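PDB 2V0P: type 2A phosphatase-associated protein 42, which binds the catalytic subunits of type 2A and related phosphatases, inhibits the phosphatase SIT4 and takes part in negative regulation of the TOR signalling pathway. Local coordinates for residues 14-17 with 18-22; 6-9 with 10-14; 159-162 with 163-166; 165-168 with 169-173. All coordinates share one frame; numbering follows the deposited sequence. Where two conformers were deposited one is given.

Interaction 1: residues 14-17 with 18-22; sequences LYST and KLEHT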
loop_
_atom_site.group_PDB
_atom_site.type_symbol
_atom_site.label_atom_id
_atom_site.label_comp_id
_atom_site.label_asym_id
_atom_site.label_seq_id
_atom_site.Cartn_x
_atom_site.Cartn_y
_atom_site.Cartn_z
ATOM N N LEU A 14 -10.808 20.382 21.237
ATOM C CA LEU A 14 -11.502 20.416 19.957
ATOM C C LEU A 14 -11.088 19.180 19.165
ATOM O O LEU A 14 -11.925 18.506 18.645
ATOM C CB LEU A 14 -11.202 21.689 19.172
ATOM C CG LEU A 14 -11.875 22.970 19.679
ATOM C CD1 LEU A 14 -11.290 24.177 18.980
ATOM C CD2 LEU A 14 -13.375 22.908 19.499
ATOM N N TYR A 15 -9.801 18.902 19.150
ATOM C CA TYR A 15 -9.240 17.732 18.520
ATOM C C TYR A 15 -9.903 16.449 19.010
ATOM O O TYR A 15 -10.472 15.737 18.215
ATOM C CB TYR A 15 -7.713 17.653 18.671
ATOM C CG TYR A 15 -7.174 16.405 18.010
ATOM C CD1 TYR A 15 -7.110 16.314 16.596
ATOM C CD2 TYR A 15 -6.813 15.302 18.756
ATOM C CE1 TYR A 15 -6.643 15.159 15.961
ATOM C CE2 TYR A 15 -6.341 14.108 18.137
ATOM C CZ TYR A 15 -6.269 14.054 16.741
ATOM O OH TYR A 15 -5.823 12.908 16.138
ATOM N N SER A 16 -9.864 16.190 20.322
ATOM C CA SER A 16 -10.389 14.952 20.877
ATOM C C SER A 16 -11.870 14.773 20.737
ATOM O O SER A 16 -12.324 13.670 20.537
ATOM C CB SER A 16 -9.995 14.777 22.365
ATOM O OG SER A 16 -8.605 14.725 22.458
ATOM N N THR A 17 -12.626 15.856 20.861
ATOM C CA THR A 17 -14.044 15.780 20.900
ATOM C C THR A 17 -14.672 15.824 19.494
ATOM O O THR A 17 -15.712 15.238 19.284
ATOM C CB THR A 17 -14.638 16.875 21.791
ATOM O OG1 THR A 17 -14.236 18.159 21.312
ATOM C CG2 THR A 17 -14.148 16.712 23.233
ATOM N N LYS A 18 -14.023 16.490 18.547
ATOM C CA LYS A 18 -14.669 16.804 17.277
ATOM C C LYS A 18 -13.850 16.551 16.038
ATOM O O LYS A 18 -14.415 16.428 14.962
ATOM C CB LYS A 18 -15.159 18.280 17.242
ATOM C CG LYS A 18 -16.227 18.586 18.220
ATOM C CD LYS A 18 -16.948 19.858 17.869
ATOM C CE LYS A 18 -18.286 19.939 18.591
ATOM N NZ LYS A 18 -19.254 18.936 18.057
ATOM N N LEU A 19 -12.540 16.504 16.147
ATOM C CA LEU A 19 -11.719 16.394 14.962
ATOM C C LEU A 19 -11.032 15.052 14.823
ATOM O O LEU A 19 -10.786 14.627 13.706
ATOM C CB LEU A 19 -10.682 17.542 14.871
ATOM C CG LEU A 19 -11.340 18.932 15.009
ATOM C CD1 LEU A 19 -10.300 20.068 15.299
ATOM C CD2 LEU A 19 -12.112 19.241 13.788
ATOM N N GLU A 20 -10.698 14.401 15.947
ATOM C CA GLU A 20 -10.058 13.097 15.886
ATOM C C GLU A 20 -10.930 12.084 15.117
ATOM O O GLU A 20 -10.460 11.431 14.195
ATOM C CB GLU A 20 -9.757 12.547 17.259
ATOM C CG GLU A 20 -8.809 11.365 17.193
ATOM C CD GLU A 20 -8.278 10.954 18.551
ATOM O OE1 GLU A 20 -8.726 11.519 19.583
ATOM O OE2 GLU A 20 -7.395 10.065 18.582
ATOM N N HIS A 21 -12.173 11.979 15.539
ATOM C CA HIS A 21 -13.180 11.163 14.907
ATOM C C HIS A 21 -14.335 12.116 14.702
ATOM O O HIS A 21 -14.565 13.004 15.532
ATOM C CB HIS A 21 -13.626 10.061 15.853
ATOM C CG HIS A 21 -12.502 9.197 16.341
ATOM N ND1 HIS A 21 -11.782 8.367 15.503
ATOM C CD2 HIS A 21 -11.972 9.035 17.578
ATOM C CE1 HIS A 21 -10.857 7.733 16.206
ATOM N NE2 HIS A 21 -10.955 8.116 17.468
ATOM N N THR A 22 -15.045 11.943 13.596
ATOM C CA THR A 22 -16.283 12.671 13.363
ATOM C C THR A 22 -17.395 11.747 12.848
ATOM O O THR A 22 -17.109 10.747 12.197
ATOM C CB THR A 22 -16.067 13.869 12.415
ATOM O OG1 THR A 22 -17.277 14.611 12.317
ATOM C CG2 THR A 22 -15.612 13.428 11.011
HETATM O O HOH W 1 -4.872 11.003 17.716
#
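One face of the Tyr15 ring is covered by Glu20, whose CB stands 4.0 Å from the ring centroid in a CH-pi contact, displaced toward the rim; Glu20 CG continues to the phenol end, 3.5 Å from Tyr15 OH. The carboxylate is turned only 25° from the ring plane. At the ring's edge and in its plane, a water sits 2.7 Å from Tyr15 OH and donates to Glu20 OE2, so a bridge closes over the end of the pair. With CG anti to the backbone N (chi1 179°), the Tyr15 ring swings over the Glu20 side chain near the end region of helix 4-19. There the backbone widens into a pi-type turn: Tyr15 O takes Glu20 N at 2.6 Å as well as Leu19 N, the latter from above the carbonyl plane. Leu19 CB touches ring atom CD1 obliquely. Elsewhere Tyr15 packs on Leu81 and Leu82 of helix 75-83, and Leu19 on Leu82 and on Thr38 of helix 29-52. With an alanine here, the methylenes of Glu20 would probably lose their aromatic cover and the bridging water its phenol partner. Glu20 thus uses its methylenes on the ring face and its carboxylate on the shared water, which probably restrains both groups.

Interaction 2: residues 6-9 with 10-14; sequences EQFN and DIISL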
loop_
_atom_site.group_PDB
_atom_site.type_symbol
_atom_site.label_atom_id
_atom_site.label_comp_id
_atom_site.label_asym_id
_atom_site.label_seq_id
_atom_site.Cartn_x
_atom_site.Cartn_y
_atom_site.Cartn_z
ATOM N N GLU A 6 -4.419 27.745 28.270
ATOM C CA GLU A 6 -5.839 27.634 28.109
ATOM C C GLU A 6 -6.109 27.419 26.634
ATOM O O GLU A 6 -6.876 26.529 26.296
ATOM C CB GLU A 6 -6.537 28.909 28.567
ATOM C CG GLU A 6 -6.879 28.958 30.042
ATOM C CD GLU A 6 -7.287 30.361 30.502
ATOM O OE1 GLU A 6 -6.829 30.786 31.588
ATOM O OE2 GLU A 6 -8.070 31.036 29.784
ATOM N N GLN A 7 -5.425 28.211 25.802
ATOM C CA GLN A 7 -5.471 28.139 24.405
ATOM C C GLN A 7 -5.113 26.734 23.881
ATOM O O GLN A 7 -5.842 26.183 23.059
ATOM C CB GLN A 7 -4.574 29.189 23.818
ATOM C CG GLN A 7 -5.220 30.616 23.893
ATOM C CD GLN A 7 -4.494 31.609 23.034
ATOM O OE1 GLN A 7 -3.276 31.553 22.908
ATOM N NE2 GLN A 7 -5.224 32.525 22.439
ATOM N N PHE A 8 -3.976 26.214 24.331
ATOM C CA PHE A 8 -3.579 24.815 24.051
ATOM C C PHE A 8 -4.563 23.779 24.448
ATOM O O PHE A 8 -4.930 22.907 23.592
ATOM C CB PHE A 8 -2.219 24.473 24.566
ATOM C CG PHE A 8 -1.544 23.407 23.756
ATOM C CD1 PHE A 8 -1.881 23.231 22.408
ATOM C CD2 PHE A 8 -0.612 22.607 24.297
ATOM C CE1 PHE A 8 -1.278 22.245 21.657
ATOM C CE2 PHE A 8 0.005 21.627 23.563
ATOM C CZ PHE A 8 -0.315 21.444 22.257
ATOM N N ASN A 9 -5.025 23.881 25.689
ATOM C CA ASN A 9 -6.085 23.037 26.218
ATOM C C ASN A 9 -7.384 23.048 25.398
ATOM O O ASN A 9 -7.970 22.005 25.173
ATOM C CB ASN A 9 -6.365 23.328 27.699
ATOM C CG ASN A 9 -5.190 22.942 28.600
ATOM O OD1 ASN A 9 -4.236 22.398 28.141
ATOM N ND2 ASN A 9 -5.264 23.290 29.874
ATOM N N ASP A 10 -7.818 24.225 24.961
ATOM C CA ASP A 10 -8.999 24.313 24.091
ATOM C C ASP A 10 -8.754 23.618 22.750
ATOM O O ASP A 10 -9.616 22.920 22.281
ATOM C CB ASP A 10 -9.446 25.763 23.886
ATOM C CG ASP A 10 -9.928 26.411 25.162
ATOM O OD1 ASP A 10 -10.098 25.697 26.179
ATOM O OD2 ASP A 10 -10.164 27.650 25.152
ATOM N N ILE A 11 -7.585 23.798 22.176
ATOM C CA ILE A 11 -7.190 23.185 20.919
ATOM C C ILE A 11 -7.273 21.659 21.070
ATOM O O ILE A 11 -7.925 20.977 20.248
ATOM C CB ILE A 11 -5.822 23.690 20.400
ATOM C CG1 ILE A 11 -5.971 25.136 19.906
ATOM C CG2 ILE A 11 -5.284 22.750 19.248
ATOM C CD1 ILE A 11 -4.755 25.958 19.823
ATOM N N ILE A 12 -6.736 21.142 22.177
ATOM C CA ILE A 12 -6.596 19.708 22.306
ATOM C C ILE A 12 -7.972 19.094 22.494
ATOM O O ILE A 12 -8.276 18.038 21.948
ATOM C CB ILE A 12 -5.649 19.327 23.483
ATOM C CG1 ILE A 12 -4.226 19.780 23.216
ATOM C CG2 ILE A 12 -5.773 17.850 23.827
ATOM C CD1 ILE A 12 -3.896 20.020 21.810
ATOM N N SER A 13 -8.821 19.813 23.215
ATOM C CA SER A 13 -10.192 19.417 23.419
ATOM C C SER A 13 -11.008 19.397 22.104
ATOM O O SER A 13 -11.808 18.520 21.908
ATOM C CB SER A 13 -10.830 20.316 24.447
ATOM O OG SER A 13 -12.121 19.870 24.761
ATOM N N LEU A 14 -10.808 20.382 21.237
ATOM C CA LEU A 14 -11.502 20.416 19.957
ATOM C C LEU A 14 -11.088 19.180 19.165
ATOM O O LEU A 14 -11.925 18.506 18.645
ATOM C CB LEU A 14 -11.202 21.689 19.172
ATOM C CG LEU A 14 -11.875 22.970 19.679
ATOM C CD1 LEU A 14 -11.290 24.177 18.980
ATOM C CD2 LEU A 14 -13.375 22.908 19.499
#
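Ile12 reaches back one turn to Phe8 on helix 4-19, the first helix of the TPR-like, all-helical N-terminal domain, in an i to i+4 pairing. Its CB lies beside the backbone, 3.7 Å from Phe8 O. Ile12 CG1 comes to 3.2 Å from Phe8 O and at the same time stands over one face of the Phe8 ring, 4.2 Å from its centroid and 13° off the normal, a CH-pi contact displaced toward the rim. CD1 then meets the ring atoms, closest to CE1. What places it there is the second torsion (chi2 -21°), a near-eclipsed value, away from the usual staggered positions, which may reflect strain beside the ring and Phe8 O. Ile11 CB lies obliquely near Phe8 CD1, while Ile11 CG1 and CD1 lie against Gln7 O. Ring and isoleucines form the inward side of the helix: Phe8 packs on Leu42 and Leu45 of helix 29-52 and on Val75, and Ile12 on Tyr78. The other side is polar. Asp10 and Asn9 are exposed there, and Asp10 OD2 is 6.1 Å from Glu6 OE2, a like-charge neighbour. Underneath runs the regular helical ladder, in which Ile12 N donates to Phe8 O at 2.9 Å, in the carbonyl plane.

Interaction 3: residues 159-162 with 163-166; sequences AQLK and RKEK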
loop_
_atom_site.group_PDB
_atom_site.type_symbol
_atom_site.label_atom_id
_atom_site.label_comp_id
_atom_site.label_asym_id
_atom_site.label_seq_id
_atom_site.Cartn_x
_atom_site.Cartn_y
_atom_site.Cartn_z
ATOM N N ALA A 159 10.556 -9.808 4.734
ATOM C CA ALA A 159 9.239 -9.681 5.336
ATOM C C ALA A 159 9.287 -10.003 6.837
ATOM O O ALA A 159 8.597 -9.373 7.618
ATOM C CB ALA A 159 8.271 -10.586 4.646
ATOM N N GLN A 160 10.093 -11.001 7.217
ATOM C CA GLN A 160 10.216 -11.386 8.633
ATOM C C GLN A 160 10.930 -10.319 9.447
ATOM O O GLN A 160 10.605 -10.096 10.599
ATOM C CB GLN A 160 10.923 -12.733 8.794
ATOM C CG GLN A 160 10.131 -13.970 8.295
ATOM C CD GLN A 160 10.972 -15.220 8.260
ATOM O OE1 GLN A 160 12.204 -15.153 8.203
ATOM N NE2 GLN A 160 10.318 -16.386 8.297
ATOM N N LEU A 161 11.908 -9.668 8.840
ATOM C CA LEU A 161 12.570 -8.532 9.458
ATOM C C LEU A 161 11.635 -7.322 9.685
ATOM O O LEU A 161 11.604 -6.726 10.771
ATOM C CB LEU A 161 13.803 -8.152 8.638
ATOM C CG LEU A 161 14.822 -7.147 9.201
ATOM C CD1 LEU A 161 14.911 -7.145 10.730
ATOM C CD2 LEU A 161 16.162 -7.513 8.598
ATOM N N LYS A 162 10.856 -6.973 8.666
ATOM C CA LYS A 162 9.795 -6.002 8.804
ATOM C C LYS A 162 8.798 -6.328 9.908
ATOM O O LYS A 162 8.489 -5.462 10.735
ATOM C CB LYS A 162 9.077 -5.781 7.458
ATOM C CG LYS A 162 7.895 -4.836 7.567
ATOM C CD LYS A 162 8.330 -3.433 7.329
ATOM C CE LYS A 162 7.173 -2.575 6.889
ATOM N NZ LYS A 162 6.933 -2.793 5.426
ATOM N N ARG A 163 8.306 -7.557 9.957
ATOM C CA ARG A 163 7.432 -7.959 11.047
ATOM C C ARG A 163 8.137 -7.791 12.416
ATOM O O ARG A 163 7.530 -7.358 13.358
ATOM C CB ARG A 163 6.927 -9.375 10.832
ATOM C CG ARG A 163 6.057 -9.964 11.959
ATOM C CD ARG A 163 5.624 -11.415 11.677
ATOM N NE ARG A 163 6.734 -12.375 11.685
ATOM C CZ ARG A 163 6.634 -13.689 11.471
ATOM N NH1 ARG A 163 5.461 -14.258 11.214
ATOM N NH2 ARG A 163 7.722 -14.450 11.501
ATOM N N LYS A 164 9.422 -8.056 12.465
ATOM C CA LYS A 164 10.157 -8.030 13.740
ATOM C C LYS A 164 10.171 -6.600 14.253
ATOM O O LYS A 164 9.804 -6.354 15.377
ATOM C CB LYS A 164 11.579 -8.542 13.594
ATOM C CG LYS A 164 12.390 -8.326 14.846
ATOM C CD LYS A 164 13.804 -8.689 14.655
ATOM C CE LYS A 164 14.610 -8.424 15.924
ATOM N NZ LYS A 164 14.990 -7.002 15.919
ATOM N N GLU A 165 10.547 -5.676 13.371
ATOM C CA GLU A 165 10.609 -4.220 13.647
ATOM C C GLU A 165 9.250 -3.553 14.007
ATOM O O GLU A 165 9.194 -2.691 14.898
ATOM C CB GLU A 165 11.284 -3.512 12.470
ATOM C CG GLU A 165 12.775 -3.798 12.337
ATOM C CD GLU A 165 13.429 -3.184 11.083
ATOM O OE1 GLU A 165 12.841 -2.253 10.450
ATOM O OE2 GLU A 165 14.552 -3.632 10.743
ATOM N N LYS A 166 8.187 -3.968 13.348
ATOM C CA LYS A 166 6.805 -3.628 13.650
ATOM C C LYS A 166 6.324 -4.111 15.018
ATOM O O LYS A 166 5.764 -3.305 15.828
ATOM C CB LYS A 166 5.843 -4.102 12.527
ATOM C CG LYS A 166 5.921 -3.316 11.187
ATOM C CD LYS A 166 5.509 -1.845 11.291
ATOM C CE LYS A 166 4.088 -1.546 10.803
ATOM N NZ LYS A 166 3.958 -1.683 9.317
HETATM O O HOH W 2 7.250 -17.083 9.733
#
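Arg163 N donates to Ala159 O at 3.0 Å and nearly straight, 166° at the hydrogen, and three further i to i+4 backbone bonds of similar length continue the ladder to Lys166. Above that ladder, Gln160 and Arg163 lie side by side and point the same way. Arg163 NH2 is 4.0 Å from Gln160 CG, the amide and guanidinium planes are only 14° apart, and a water accepts from Arg163 NH2 at 3.2 Å and, weakly, from Gln160 NE2. A bend at chi3 (67°) in an otherwise extended arginine chain turns the group back along the glutamine. All this belongs to the early part of helix 156-186, one of the long helices of the TPR-like domain, at the contact with a second copy of the protein: Ile167 of that second subunit packs on Gln160 and Arg163. On another side of the helix, Leu161 CD1 meets Glu165 OE2 at 3.5 Å, and Glu165 OE1 takes the backbone N of Ala148. A leucine in place of Glu165 would probably leave that Ala148 N-H without its acceptor. Lys162 and Lys166 also run alongside each other, with Lys162 CE 4.1 Å from Lys166 NZ. Lys162 NZ and Lys166 NZ stay 5.0 Å apart, and Lys166 NZ has salt bridges to Glu220 and to Glu165 of the second subunit.

Interaction 4: residues 165-168 with 169-173; sequences EKIE and LFQRN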
loop_
_atom_site.group_PDB
_atom_site.type_symbol
_atom_site.label_atom_id
_atom_site.label_comp_id
_atom_site.label_asym_id
_atom_site.label_seq_id
_atom_site.Cartn_x
_atom_site.Cartn_y
_atom_site.Cartn_z
ATOM N N GLU A 165 10.547 -5.676 13.371
ATOM C CA GLU A 165 10.609 -4.220 13.647
ATOM C C GLU A 165 9.250 -3.553 14.007
ATOM O O GLU A 165 9.194 -2.691 14.898
ATOM C CB GLU A 165 11.284 -3.512 12.470
ATOM C CG GLU A 165 12.775 -3.798 12.337
ATOM C CD GLU A 165 13.429 -3.184 11.083
ATOM O OE1 GLU A 165 12.841 -2.253 10.450
ATOM O OE2 GLU A 165 14.552 -3.632 10.743
ATOM N N LYS A 166 8.187 -3.968 13.348
ATOM C CA LYS A 166 6.805 -3.628 13.650
ATOM C C LYS A 166 6.324 -4.111 15.018
ATOM O O LYS A 166 5.764 -3.305 15.828
ATOM C CB LYS A 166 5.843 -4.102 12.527
ATOM C CG LYS A 166 5.921 -3.316 11.187
ATOM C CD LYS A 166 5.509 -1.845 11.291
ATOM C CE LYS A 166 4.088 -1.546 10.803
ATOM N NZ LYS A 166 3.958 -1.683 9.317
ATOM N N ILE A 167 6.605 -5.377 15.319
ATOM C CA ILE A 167 6.234 -5.982 16.583
ATOM C C ILE A 167 6.928 -5.212 17.731
ATOM O O ILE A 167 6.311 -4.942 18.716
ATOM C CB ILE A 167 6.602 -7.451 16.652
ATOM C CG1 ILE A 167 5.574 -8.308 15.883
ATOM C CG2 ILE A 167 6.661 -7.920 18.105
ATOM C CD1 ILE A 167 5.906 -9.760 15.787
ATOM N N GLU A 168 8.179 -4.823 17.532
ATOM C CA GLU A 168 8.934 -4.037 18.520
ATOM C C GLU A 168 8.373 -2.647 18.757
ATOM O O GLU A 168 8.307 -2.214 19.900
ATOM C CB GLU A 168 10.403 -3.954 18.159
ATOM C CG GLU A 168 11.100 -5.252 18.272
ATOM C CD GLU A 168 12.522 -5.232 17.722
ATOM O OE1 GLU A 168 12.892 -4.267 17.005
ATOM O OE2 GLU A 168 13.268 -6.180 18.032
ATOM N N LEU A 169 7.980 -1.960 17.674
ATOM C CA LEU A 169 7.178 -0.735 17.742
ATOM C C LEU A 169 5.893 -0.940 18.507
ATOM O O LEU A 169 5.593 -0.195 19.467
ATOM C CB LEU A 169 6.863 -0.153 16.362
ATOM C CG LEU A 169 6.063 1.173 16.526
ATOM C CD1 LEU A 169 6.966 2.283 16.970
ATOM C CD2 LEU A 169 5.358 1.499 15.246
ATOM N N PHE A 170 5.182 -1.990 18.154
ATOM C CA PHE A 170 3.879 -2.245 18.704
ATOM C C PHE A 170 3.994 -2.497 20.212
ATOM O O PHE A 170 3.316 -1.837 21.004
ATOM C CB PHE A 170 3.185 -3.392 17.930
ATOM C CG PHE A 170 1.849 -3.785 18.479
ATOM C CD1 PHE A 170 0.688 -3.399 17.853
ATOM C CD2 PHE A 170 1.756 -4.541 19.625
ATOM C CE1 PHE A 170 -0.540 -3.763 18.361
ATOM C CE2 PHE A 170 0.528 -4.892 20.143
ATOM C CZ PHE A 170 -0.619 -4.493 19.493
ATOM N N GLN A 171 4.873 -3.410 20.600
ATOM C CA GLN A 171 5.074 -3.697 22.008
ATOM C C GLN A 171 5.473 -2.433 22.788
ATOM O O GLN A 171 4.931 -2.196 23.847
ATOM C CB GLN A 171 6.080 -4.824 22.216
ATOM C CG GLN A 171 5.539 -6.208 21.810
ATOM C CD GLN A 171 4.341 -6.656 22.642
ATOM O OE1 GLN A 171 4.429 -6.790 23.866
ATOM N NE2 GLN A 171 3.221 -6.906 21.973
ATOM N N ARG A 172 6.393 -1.649 22.250
ATOM C CA ARG A 172 6.885 -0.476 22.952
ATOM C C ARG A 172 5.748 0.543 23.137
ATOM O O ARG A 172 5.562 1.091 24.218
ATOM C CB ARG A 172 8.071 0.157 22.225
ATOM C CG ARG A 172 8.683 1.376 22.939
ATOM C CD ARG A 172 9.238 1.005 24.338
ATOM N NE ARG A 172 10.088 2.045 24.917
ATOM C CZ ARG A 172 10.413 2.123 26.203
ATOM N NH1 ARG A 172 9.999 1.197 27.077
ATOM N NH2 ARG A 172 11.190 3.108 26.630
ATOM N N ASN A 173 4.966 0.737 22.078
ATOM C CA ASN A 173 3.805 1.576 22.070
ATOM C C ASN A 173 2.784 1.167 23.112
ATOM O O ASN A 173 2.277 2.005 23.848
ATOM C CB ASN A 173 3.175 1.473 20.684
ATOM C CG ASN A 173 2.557 2.745 20.220
ATOM O OD1 ASN A 173 2.587 3.753 20.888
ATOM N ND2 ASN A 173 2.001 2.706 19.028
#
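Leu169 sets its CB against two carbonyl oxygens of the preceding turn, 3.4 Å from Lys166 O and 3.7 Å from Glu165 O, in a two-turn stretch of helix 156-186 in the TPR-like domain. This is the tightly packed side because the leucine is buried: CG lies opposite the backbone N (chi1 -178°), and the branch packs on Leu127 of helix 126-133, on Tyr147 and on Asn217 of helix 199-231. Arg172 shares Leu127 and also touches His209 of helix 199-231. Arg172 CB rests 3.3 Å from Glu168 O, and its guanidinium makes salt bridges to Asp125 and Glu175. Loose by comparison is the side where Ile167, Phe170 and Gln171 are exposed. Gln171 was modelled in two conformers, so the position of its chain is not single; in one conformer Ile167 CG2 lies 4.2 Å from Gln171 CG. Phe170 brings CB against Lys166 O and turns its ring away from the turn. Glu168 is drawn backward, its OE2 bridged to Lys164. Regular backbone bonds span both sides alike. The straightest of the four across this contact joins Gln171 N to Ile167 O, 2.8 Å long with 175° at the hydrogen.

Three contacts lie wholly within a helix; interaction 1 runs from helix 4-19 into the loop after it. Interactions 1 and 2 share that helix and meet at Leu14, while interactions 3 and 4 share helix 156-186 through Glu165 and Lys166. Interactions 1, 2 and 3 are partly buried and interaction 4 is a surface contact. The first two are built on aromatic rings, each with a CH-pi partner. Charged chains dominate interaction 3, at the second subunit, whereas interaction 4 joins a buried leucine to an exposed Ile167-Gln171 pair, its charges paired outside. Interactions 2 and 3 lie on opposite sides of the chain's centre, their centres about 38 Å apart.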